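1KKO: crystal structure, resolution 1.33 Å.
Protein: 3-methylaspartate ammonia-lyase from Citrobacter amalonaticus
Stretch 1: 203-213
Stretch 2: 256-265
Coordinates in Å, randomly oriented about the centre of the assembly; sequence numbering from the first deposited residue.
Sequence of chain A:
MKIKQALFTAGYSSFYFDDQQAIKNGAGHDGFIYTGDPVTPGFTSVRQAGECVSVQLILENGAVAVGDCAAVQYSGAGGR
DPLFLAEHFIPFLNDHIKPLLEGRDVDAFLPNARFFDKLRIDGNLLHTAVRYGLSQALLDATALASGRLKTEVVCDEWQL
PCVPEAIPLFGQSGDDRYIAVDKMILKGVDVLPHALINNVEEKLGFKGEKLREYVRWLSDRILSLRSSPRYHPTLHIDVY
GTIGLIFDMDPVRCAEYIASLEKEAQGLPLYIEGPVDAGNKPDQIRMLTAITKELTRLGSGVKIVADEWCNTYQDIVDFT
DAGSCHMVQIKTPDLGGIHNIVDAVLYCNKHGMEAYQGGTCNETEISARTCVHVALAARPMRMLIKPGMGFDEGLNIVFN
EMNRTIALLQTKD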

ATOM      1  N   LYS A 203      25.026  -9.259   7.853  1.00 21.85           N
ATOM      2  CA  LYS A 203      23.820  -9.953   7.408  1.00 20.84           C
ATOM      3  C   LYS A 203      24.124 -11.390   6.979  1.00 20.22           C
ATOM      4  O   LYS A 203      23.478 -12.321   7.422  1.00 20.13           O
ATOM      5  CB  LYS A 203      23.104  -9.117   6.337  1.00 20.64           C
ATOM      6  CG  LYS A 203      22.584  -7.787   6.922  1.00 19.57           C
ATOM      7  CD  LYS A 203      22.072  -6.802   5.882  1.00 19.29           C
ATOM      8  CE  LYS A 203      21.709  -5.459   6.523  1.00 18.48           C
ATOM      9  NZ  LYS A 203      21.237  -4.472   5.528  1.00 18.77           N
ATOM     10  N   LEU A 204      25.141 -11.580   6.149  1.00 20.00           N
ATOM     11  CA  LEU A 204      25.496 -12.931   5.739  1.00 19.99           C
ATOM     12  C   LEU A 204      26.418 -13.575   6.761  1.00 20.21           C
ATOM     13  O   LEU A 204      26.255 -14.734   7.130  1.00 19.89           O
ATOM     14  CB  LEU A 204      26.213 -12.899   4.393  1.00 19.81           C
ATOM     15  CG  LEU A 204      26.799 -14.224   3.879  1.00 19.44           C
ATOM     16  CD1 LEU A 204      25.708 -15.259   3.622  1.00 19.99           C
ATOM     17  CD2 LEU A 204      27.604 -13.977   2.612  1.00 19.26           C
ATOM     18  N   GLY A 205      27.384 -12.785   7.213  1.00 20.89           N
ATOM     19  CA  GLY A 205      28.439 -13.284   8.071  1.00 21.38           C
ATOM     20  C   GLY A 205      29.653 -13.541   7.194  1.00 21.96           C
ATOM     21  O   GLY A 205      29.515 -13.889   6.023  1.00 22.53           O
ATOM     22  N   PHE A 206      30.846 -13.374   7.751  1.00 21.97           N
ATOM     23  CA  PHE A 206      32.070 -13.569   6.974  1.00 22.19           C
ATOM     24  C   PHE A 206      32.239 -15.005   6.509  1.00 21.85           C
ATOM     25  O   PHE A 206      32.925 -15.263   5.525  1.00 21.57           O
ATOM     26  CB  PHE A 206      33.305 -13.085   7.751  1.00 22.36           C
ATOM     27  CG  PHE A 206      33.815 -14.037   8.815  1.00 24.94           C
ATOM     28  CD1 PHE A 206      33.236 -14.086  10.075  1.00 26.79           C
ATOM     29  CD2 PHE A 206      34.928 -14.826   8.572  1.00 26.86           C
ATOM     30  CE1 PHE A 206      33.739 -14.929  11.061  1.00 28.08           C
ATOM     31  CE2 PHE A 206      35.437 -15.667   9.560  1.00 27.90           C
ATOM     32  CZ  PHE A 206      34.836 -15.721  10.798  1.00 28.38           C
ATOM     33  N   LYS A 207      31.608 -15.930   7.215  1.00 21.72           N
ATOM     34  CA  LYS A 207      31.645 -17.335   6.849  1.00 22.19           C
ATOM     35  C   LYS A 207      30.242 -17.870   6.595  1.00 21.57           C
ATOM     36  O   LYS A 207      30.038 -19.078   6.530  1.00 20.91           O
ATOM     37  CB  LYS A 207      32.315 -18.150   7.956  1.00 23.02           C
ATOM     38  CG  LYS A 207      33.808 -17.877   8.107  1.00 25.47           C
ATOM     39  CD  LYS A 207      34.516 -17.663   6.771  1.00 27.61           C
ATOM     40  CE  LYS A 207      36.021 -17.883   6.866  1.00 29.13           C
ATOM     41  NZ  LYS A 207      36.750 -17.502   5.621  1.00 29.22           N
ATOM     42  N   GLY A 208      29.280 -16.956   6.473  1.00 21.38           N
ATOM     43  CA  GLY A 208      27.899 -17.332   6.225  1.00 21.33           C
ATOM     44  C   GLY A 208      27.157 -17.763   7.473  1.00 21.46           C
ATOM     45  O   GLY A 208      26.030 -18.256   7.389  1.00 20.69           O
ATOM     46  N   GLU A 209      27.780 -17.573   8.636  1.00 22.05           N
ATOM     47  CA  GLU A 209      27.203 -18.010   9.900  1.00 22.39           C
ATOM     48  C   GLU A 209      25.957 -17.214  10.310  1.00 21.89           C
ATOM     49  O   GLU A 209      25.038 -17.766  10.911  1.00 22.18           O
ATOM     50  CB  GLU A 209      28.259 -17.959  11.019  1.00 22.92           C
ATOM     51  CG  GLU A 209      28.642 -16.569  11.521  1.00 25.21           C
ATOM     52  CD  GLU A 209      29.600 -15.820  10.612  1.00 26.70           C
ATOM     53  OE1 GLU A 209      29.978 -16.356   9.558  1.00 27.02           O
ATOM     54  OE2 GLU A 209      29.968 -14.676  10.952  1.00 28.19           O
ATOM     55  N   LYS A 210      25.940 -15.921  10.014  1.00 21.70           N
ATOM     56  CA  LYS A 210      24.777 -15.106  10.360  1.00 21.61           C
ATOM     57  C   LYS A 210      23.557 -15.570   9.551  1.00 21.02           C
ATOM     58  O   LYS A 210      22.483 -15.781  10.105  1.00 20.57           O
ATOM     59  CB  LYS A 210      25.070 -13.620  10.170  1.00 22.35           C
ATOM     60  CG  LYS A 210      25.974 -13.045  11.276  1.00 24.26           C
ATOM     61  CD  LYS A 210      26.602 -11.728  10.891  1.00 27.15           C
ATOM     62  CE  LYS A 210      27.802 -11.395  11.787  1.00 29.15           C
ATOM     63  NZ  LYS A 210      27.462 -10.410  12.846  1.00 30.34           N
ATOM     64  N   LEU A 211      23.731 -15.769   8.250  1.00 20.24           N
ATOM     65  CA  LEU A 211      22.620 -16.240   7.436  1.00 19.90           C
ATOM     66  C   LEU A 211      22.191 -17.626   7.893  1.00 20.23           C
ATOM     67  O   LEU A 211      21.008 -17.935   7.929  1.00 20.13           O
ATOM     68  CB  LEU A 211      22.979 -16.244   5.954  1.00 19.17           C
ATOM     69  CG  LEU A 211      21.892 -16.843   5.062  1.00 18.46           C
ATOM     70  CD1 LEU A 211      20.570 -16.105   5.226  1.00 17.96           C
ATOM     71  CD2 LEU A 211      22.351 -16.797   3.624  1.00 18.78           C
ATOM     72  N   ARG A 212      23.145 -18.475   8.256  1.00 20.76           N
ATOM     73  CA  ARG A 212      22.802 -19.803   8.739  1.00 21.19           C
ATOM     74  C   ARG A 212      21.879 -19.711   9.953  1.00 21.40           C
ATOM     75  O   ARG A 212      20.847 -20.382  10.026  1.00 21.85           O
ATOM     76  CB  ARG A 212      24.061 -20.573   9.124  1.00 21.54           C
ATOM     77  CG  ARG A 212      23.755 -21.940   9.679  1.00 23.19           C
ATOM     78  CD  ARG A 212      24.979 -22.714  10.114  1.00 24.89           C
ATOM     79  NE  ARG A 212      25.951 -22.733   9.038  1.00 26.09           N
ATOM     80  CZ  ARG A 212      25.832 -23.455   7.936  1.00 27.51           C
ATOM     81  NH1 ARG A 212      24.786 -24.256   7.753  1.00 28.33           N
ATOM     82  NH2 ARG A 212      26.770 -23.375   7.007  1.00 28.36           N
ATOM     83  N   GLU A 213      22.260 -18.853  10.888  1.00 21.57           N
ATOM     84  CA  GLU A 213      21.504 -18.661  12.112  1.00 21.94           C
ATOM     85  C   GLU A 213      20.142 -18.033  11.809  1.00 20.88           C
ATOM     86  O   GLU A 213      19.149 -18.354  12.456  1.00 20.79           O
ATOM     87  CB  GLU A 213      22.328 -17.836  13.099  1.00 23.22           C
ATOM     88  CG  GLU A 213      23.620 -18.564  13.459  1.00 26.57           C
ATOM     89  CD  GLU A 213      24.292 -18.058  14.715  1.00 30.70           C
ATOM     90  OE1 GLU A 213      23.588 -17.857  15.725  1.00 33.34           O
ATOM     91  OE2 GLU A 213      25.535 -17.884  14.694  1.00 33.75           O
ATOM     92  N   GLU A 256      28.547 -25.478  -2.055  1.00 21.42           N
ATOM     93  CA  GLU A 256      28.690 -26.217  -0.809  1.00 22.32           C
ATOM     94  C   GLU A 256      27.979 -25.493   0.326  1.00 21.69           C
ATOM     95  O   GLU A 256      27.250 -26.103   1.106  1.00 21.84           O
ATOM     96  CB  GLU A 256      30.170 -26.396  -0.451  1.00 23.13           C
ATOM     97  CG  GLU A 256      30.400 -27.007   0.924  1.00 25.78           C
ATOM     98  CD  GLU A 256      31.859 -26.997   1.340  1.00 28.82           C
ATOM     99  OE1 GLU A 256      32.630 -26.156   0.830  1.00 30.80           O
ATOM    100  OE2 GLU A 256      32.233 -27.833   2.185  1.00 31.52           O
ATOM    101  N   TYR A 257      28.218 -24.190   0.433  1.00 21.05           N
ATOM    102  CA  TYR A 257      27.608 -23.398   1.492  1.00 20.68           C
ATOM    103  C   TYR A 257      26.085 -23.352   1.345  1.00 19.97           C
ATOM    104  O   TYR A 257      25.353 -23.553   2.307  1.00 19.90           O
ATOM    105  CB  TYR A 257      28.163 -21.977   1.505  1.00 20.91           C
ATOM    106  CG  TYR A 257      27.359 -21.080   2.411  1.00 20.62           C
ATOM    107  CD1 TYR A 257      27.451 -21.201   3.790  1.00 20.05           C
ATOM    108  CD2 TYR A 257      26.462 -20.159   1.890  1.00 19.61           C
ATOM    109  CE1 TYR A 257      26.696 -20.406   4.630  1.00 19.97           C
ATOM    110  CE2 TYR A 257      25.700 -19.356   2.721  1.00 19.45           C
ATOM    111  CZ  TYR A 257      25.822 -19.478   4.090  1.00 19.65           C
ATOM    112  OH  TYR A 257      25.066 -18.670   4.910  1.00 19.01           O
ATOM    113  N   ILE A 258      25.616 -23.067   0.137  1.00 19.45           N
ATOM    114  CA  ILE A 258      24.179 -22.999  -0.118  1.00 19.32           C
ATOM    115  C   ILE A 258      23.522 -24.329   0.245  1.00 19.98           C
ATOM    116  O   ILE A 258      22.482 -24.363   0.894  1.00 19.70           O
ATOM    117  CB  ILE A 258      23.926 -22.628  -1.590  1.00 18.88           C
ATOM    118  CG1 ILE A 258      24.304 -21.166  -1.839  1.00 18.48           C
ATOM    119  CG2 ILE A 258      22.464 -22.845  -1.962  1.00 18.42           C
ATOM    120  CD1 ILE A 258      24.480 -20.826  -3.280  1.00 18.28           C
ATOM    121  N   ALA A 259      24.137 -25.434  -0.159  1.00 20.37           N
ATOM    122  CA  ALA A 259      23.589 -26.750   0.154  1.00 20.76           C
ATOM    123  C   ALA A 259      23.510 -26.979   1.666  1.00 21.45           C
ATOM    124  O   ALA A 259      22.577 -27.618   2.165  1.00 21.85           O
ATOM    125  CB  ALA A 259      24.433 -27.833  -0.503  1.00 20.93           C
ATOM    126  N   SER A 260      24.493 -26.454   2.395  1.00 21.96           N
ATOM    127  CA  SER A 260      24.544 -26.622   3.843  1.00 22.23           C
ATOM    128  C   SER A 260      23.398 -25.918   4.565  1.00 21.84           C
ATOM    129  O   SER A 260      23.116 -26.211   5.724  1.00 22.63           O
ATOM    130  CB  SER A 260      25.894 -26.142   4.403  1.00 22.52           C
ATOM    131  OG  SER A 260      25.955 -24.732   4.549  1.00 23.72           O
ATOM    132  N   LEU A 261      22.737 -24.982   3.888  1.00 21.22           N
ATOM    133  CA  LEU A 261      21.622 -24.275   4.504  1.00 20.64           C
ATOM    134  C   LEU A 261      20.343 -25.107   4.529  1.00 20.54           C
ATOM    135  O   LEU A 261      19.428 -24.797   5.291  1.00 20.82           O
ATOM    136  CB  LEU A 261      21.357 -22.957   3.783  1.00 20.15           C
ATOM    137  CG  LEU A 261      22.475 -21.915   3.838  1.00 20.11           C
ATOM    138  CD1 LEU A 261      22.097 -20.716   2.992  1.00 19.42           C
ATOM    139  CD2 LEU A 261      22.763 -21.473   5.244  1.00 20.42           C
ATOM    140  N   GLU A 262      20.264 -26.163   3.721  1.00 20.65           N
ATOM    141  CA  GLU A 262      19.028 -26.934   3.640  1.00 21.36           C
ATOM    142  C   GLU A 262      18.575 -27.438   5.001  1.00 21.79           C
ATOM    143  O   GLU A 262      17.393 -27.386   5.322  1.00 22.07           O
ATOM    144  CB  GLU A 262      19.144 -28.104   2.651  1.00 21.65           C
ATOM    145  CG  GLU A 262      17.785 -28.682   2.279  1.00 23.11           C
ATOM    146  CD  GLU A 262      17.839 -29.771   1.221  1.00 24.63           C
ATOM    147  OE1 GLU A 262      18.876 -29.924   0.549  1.00 25.46           O
ATOM    148  OE2 GLU A 262      16.815 -30.469   1.050  1.00 27.25           O
ATOM    149  N   LYS A 263      19.512 -27.939   5.800  1.00 22.32           N
ATOM    150  CA  LYS A 263      19.167 -28.464   7.118  1.00 22.65           C
ATOM    151  C   LYS A 263      18.509 -27.415   8.007  1.00 22.65           C
ATOM    152  O   LYS A 263      17.625 -27.737   8.802  1.00 23.36           O
ATOM    153  CB  LYS A 263      20.410 -29.018   7.820  1.00 22.78           C
ATOM    154  N   GLU A 264      18.928 -26.163   7.869  1.00 22.41           N
ATOM    155  CA  GLU A 264      18.425 -25.094   8.725  1.00 22.37           C
ATOM    156  C   GLU A 264      16.958 -24.760   8.415  1.00 21.65           C
ATOM    157  O   GLU A 264      16.270 -24.161   9.240  1.00 21.30           O
ATOM    158  CB  GLU A 264      19.292 -23.838   8.595  1.00 23.16           C
ATOM    159  CG  GLU A 264      20.797 -24.080   8.632  1.00 24.66           C
ATOM    160  CD  GLU A 264      21.288 -24.747   9.907  1.00 27.00           C
ATOM    161  OE1 GLU A 264      22.444 -25.228   9.906  1.00 29.38           O
ATOM    162  OE2 GLU A 264      20.539 -24.785  10.905  1.00 27.77           O
ATOM    163  N   ALA A 265      16.491 -25.170   7.238  1.00 21.21           N
ATOM    164  CA  ALA A 265      15.121 -24.885   6.807  1.00 21.04           C
ATOM    165  C   ALA A 265      14.090 -25.853   7.391  1.00 21.29           C
ATOM    166  O   ALA A 265      12.886 -25.637   7.241  1.00 20.49           O
ATOM    167  CB  ALA A 265      15.041 -24.874   5.294  1.00 20.84           C
TER

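Helix 256-260 and helix 209-213 run in nearly the same direction, with 23° between their N-to-C axes, but their closest approach is 11.2 Å. At that axis spacing side chains fill much of the space between the helices, and the 372 Å² buried between the stretches depends largely on side chains that bridge the gap. E256, the first residue of stretch 2, takes no part: its side chain comes no closer than 8.0 Å, from E256 CG to R212 NH2.

Y257 makes the first contact. Its CA-to-CB bond points toward stretch 1, and with chi1 at 169° (t) the ring extends to the start of helix 209-213. There Y257 OH donates a hydrogen bond to G208 O at 2.7 Å, with the carbonyl oxygen near the plane of the ring. G208 O also accepts the helical bond from R212 N, at 3.0 Å, so the tyrosine shares an acceptor already used in the first turn of the helix. G208 sits at the N-cap position with phi/psi of 81/9, and positive phi by itself favours glycine. The ring supplies a second constraint: an ideal CB on G208 would lie 2.3 Å from Y257 CE1, a clash. Two leucines of stretch 1 give the ring apolar contacts, L204 CD1 at 4.2 Å from Y257 CE2 and L211 CD2 at 4.3 Å from the same atom, the latter near the ring plane. These leucines belong to segments joined by the bond from L211 N to L204 O, 2.9 Å, which spans the turn from G205 to G208.

I258 points away and A259 is out of reach, so the next contact comes at S260, where R212 arrives from stretch 1. The CA-to-CB bond of R212 is sideways, yet the end of its side chain comes nearer, and the residue has 119 Å² covered by stretch 2. R212 NH2 donates to S260 OG at 2.9 Å with an N-H...acceptor angle of 161°, the best-formed of the arginine's bonds here. R212 NH1 reaches S260 O at 3.3 Å (140°); its bond to S260 OG, at 3.4 Å and 134°, is weak. The serine hydroxyl in turn donates to Y257 O at 2.6 Å, so S260 OG accepts from the arginine while donating to Y257 O within its own stretch.

L261 adds an apolar contact to this polar group. Its CD2 lies over one face of the R212 guanidinium and is 3.9 Å from R212 CA, while L261 CD1 meets L211 CD2 at 4.0 Å. The CA atoms come nearer just beyond the axis segment, 6.3 Å between R212 CA and L261 CA.

E262 makes no contact, nor do the modelled atoms of K263, whose side chain is absent beyond CB. E264 then points toward stretch 1 and forms a salt bridge, R212 NH1 to E264 OE1 at 3.3 Å; the hydrogen bond within it is weak despite an angle of 161°. Both E264 OE1 and S260 OG lie near the guanidinium plane, as in-plane N-H donors require. A265, beyond reach, ends the stretch.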